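Local atomic coordinates of ribose transcriptional regulator (PDB entry 4RK1), a protein that binds ribose in the sugar-binding domain of a LacI-family regulator and probably represses transcription by binding DNA. Residues 146-151 and 159-164. Residues are numbered along the deposited sequence; the frame is centred on the assembly and turned at random.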
loop_
_atom_site.group_PDB
_atom_site.type_symbol
_atom_site.label_atom_id
_atom_site.label_comp_id
_atom_site.label_asym_id
_atom_site.label_seq_id
_atom_site.Cartn_x
_atom_site.Cartn_y
_atom_site.Cartn_z
ATOM N N GLY B 146 -21.666 15.754 -5.374
ATOM C CA GLY B 146 -22.654 15.135 -4.496
ATOM C C GLY B 146 -22.659 15.783 -3.126
ATOM O O GLY B 146 -23.717 15.974 -2.509
ATOM N N PHE B 147 -21.467 16.122 -2.644
ATOM C CA PHE B 147 -21.335 16.833 -1.384
ATOM C C PHE B 147 -22.016 18.207 -1.447
ATOM O O PHE B 147 -22.690 18.624 -0.501
ATOM C CB PHE B 147 -19.865 16.988 -1.033
ATOM C CG PHE B 147 -19.627 17.507 0.340
ATOM C CD1 PHE B 147 -19.586 16.638 1.417
ATOM C CD2 PHE B 147 -19.431 18.861 0.562
ATOM C CE1 PHE B 147 -19.348 17.104 2.691
ATOM C CE2 PHE B 147 -19.203 19.332 1.840
ATOM C CZ PHE B 147 -19.171 18.453 2.902
ATOM N N LYS B 148 -21.841 18.903 -2.561
ATOM C CA LYS B 148 -22.496 20.203 -2.755
ATOM C C LYS B 148 -24.014 20.087 -2.839
ATOM O O LYS B 148 -24.729 20.985 -2.416
ATOM C CB LYS B 148 -21.952 20.904 -3.997
ATOM C CG LYS B 148 -20.558 21.479 -3.802
ATOM C CD LYS B 148 -19.979 21.978 -5.115
ATOM C CE LYS B 148 -18.708 22.781 -4.883
ATOM N NZ LYS B 148 -18.089 23.234 -6.158
ATOM N N SER B 149 -24.502 18.984 -3.396
ATOM C CA SER B 149 -25.933 18.679 -3.403
ATOM C C SER B 149 -26.486 18.572 -1.980
ATOM O O SER B 149 -27.579 19.055 -1.705
ATOM C CB SER B 149 -26.190 17.379 -4.179
ATOM O OG SER B 149 -27.566 17.108 -4.298
ATOM N N ALA B 150 -25.727 17.950 -1.074
ATOM C CA ALA B 150 -26.100 17.905 0.335
ATOM C C ALA B 150 -26.142 19.304 0.953
ATOM O O ALA B 150 -27.062 19.627 1.695
ATOM C CB ALA B 150 -25.158 16.999 1.122
ATOM N N LEU B 151 -25.158 20.140 0.636
ATOM C CA LEU B 151 -25.178 21.529 1.096
ATOM C C LEU B 151 -26.431 22.266 0.612
ATOM O O LEU B 151 -27.012 23.050 1.363
ATOM C CB LEU B 151 -23.940 22.291 0.620
ATOM C CG LEU B 151 -22.575 21.849 1.135
ATOM C CD1 LEU B 151 -21.499 22.704 0.483
ATOM C CD2 LEU B 151 -22.492 21.933 2.649
ATOM N N ASP B 159 -20.131 29.111 -0.768
ATOM C CA ASP B 159 -18.953 29.859 -0.304
ATOM C C ASP B 159 -18.803 29.889 1.229
ATOM O O ASP B 159 -18.158 30.780 1.782
ATOM C CB ASP B 159 -18.948 31.280 -0.893
ATOM C CG ASP B 159 -20.282 31.993 -0.740
ATOM O OD1 ASP B 159 -20.817 32.059 0.389
ATOM O OD2 ASP B 159 -20.796 32.488 -1.762
ATOM N N GLN B 160 -19.415 28.921 1.906
ATOM C CA GLN B 160 -19.123 28.606 3.312
ATOM C C GLN B 160 -18.380 27.253 3.382
ATOM O O GLN B 160 -18.154 26.692 4.466
ATOM C CB GLN B 160 -20.437 28.551 4.094
ATOM C CG GLN B 160 -20.322 28.669 5.606
ATOM C CD GLN B 160 -21.664 28.968 6.260
ATOM O OE1 GLN B 160 -22.364 29.897 5.864
ATOM N NE2 GLN B 160 -22.029 28.179 7.257
ATOM N N LEU B 161 -18.054 26.716 2.204
ATOM C CA LEU B 161 -17.120 25.607 2.075
ATOM C C LEU B 161 -15.729 26.181 2.132
ATOM O O LEU B 161 -15.407 27.058 1.343
ATOM C CB LEU B 161 -17.248 24.917 0.718
ATOM C CG LEU B 161 -18.075 23.652 0.590
ATOM C CD1 LEU B 161 -18.033 23.202 -0.864
ATOM C CD2 LEU B 161 -17.549 22.568 1.521
ATOM N N ILE B 162 -14.905 25.672 3.042
ATOM C CA ILE B 162 -13.493 26.025 3.067
ATOM C C ILE B 162 -12.769 25.042 2.152
ATOM O O ILE B 162 -12.675 23.852 2.456
ATOM C CB ILE B 162 -12.912 25.977 4.501
ATOM C CG1 ILE B 162 -13.802 26.748 5.487
ATOM C CG2 ILE B 162 -11.484 26.514 4.516
ATOM C CD1 ILE B 162 -14.147 28.156 5.049
ATOM N N LEU B 163 -12.268 25.540 1.029
ATOM C CA LEU B 163 -11.587 24.710 0.040
ATOM C C LEU B 163 -10.116 24.560 0.388
ATOM O O LEU B 163 -9.389 25.547 0.438
ATOM C CB LEU B 163 -11.727 25.324 -1.357
ATOM C CG LEU B 163 -13.165 25.506 -1.850
ATOM C CD1 LEU B 163 -13.190 26.139 -3.236
ATOM C CD2 LEU B 163 -13.918 24.185 -1.849
ATOM N N LEU B 164 -9.674 23.326 0.614
ATOM C CA LEU B 164 -8.272 23.063 0.935
ATOM C C LEU B 164 -7.657 22.086 -0.064
ATOM O O LEU B 164 -7.439 20.909 0.261
ATOM C CB LEU B 164 -8.142 22.541 2.366
ATOM C CG LEU B 164 -8.719 23.429 3.463
ATOM C CD1 LEU B 164 -8.619 22.728 4.803
ATOM C CD2 LEU B 164 -8.006 24.769 3.526
#
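With CG anti to the backbone N (chi1 -171°), F147 swings its ring off the helix toward the strand, while L151, one turn on, sets CG anti to its carbonyl carbon (chi1 -64°) and, with CD1 extended anti to CA, sends that methyl the same way. L161 reaches in from the strand between the two. Its CD2 lies at the edge of the F147 ring, near the ring plane, 3.6 Å from CE2, and its CG is met by CD1 of L151, also at 3.6 Å. A forked leucine suits this place: one methyl serves the phenyl edge, while the other, CD1, rests 3.8 Å from CD1 of L151. Helix 138-153 is the crossover of a beta-alpha-beta unit, between strands 128-133 and 161-166 of the Rossmann-like, periplasmic-binding-protein fold; segment 146-151 runs nearly antiparallel to strand 161-164 (162°). Strand 161-166 is an outermost strand of the chain's sheet, beside strand 128-133. The broad F147 ring can therefore also touch I128, L130 and F189, and branched, buried L151 also packs on I156. K148, partly exposed, borders this cluster: its extended chain crosses L161 at about a right angle, CE 4.1 Å from CD1 of L161, and lysine suits such a margin because its aliphatic chain can lie against leucine while the charged amine ends beyond it.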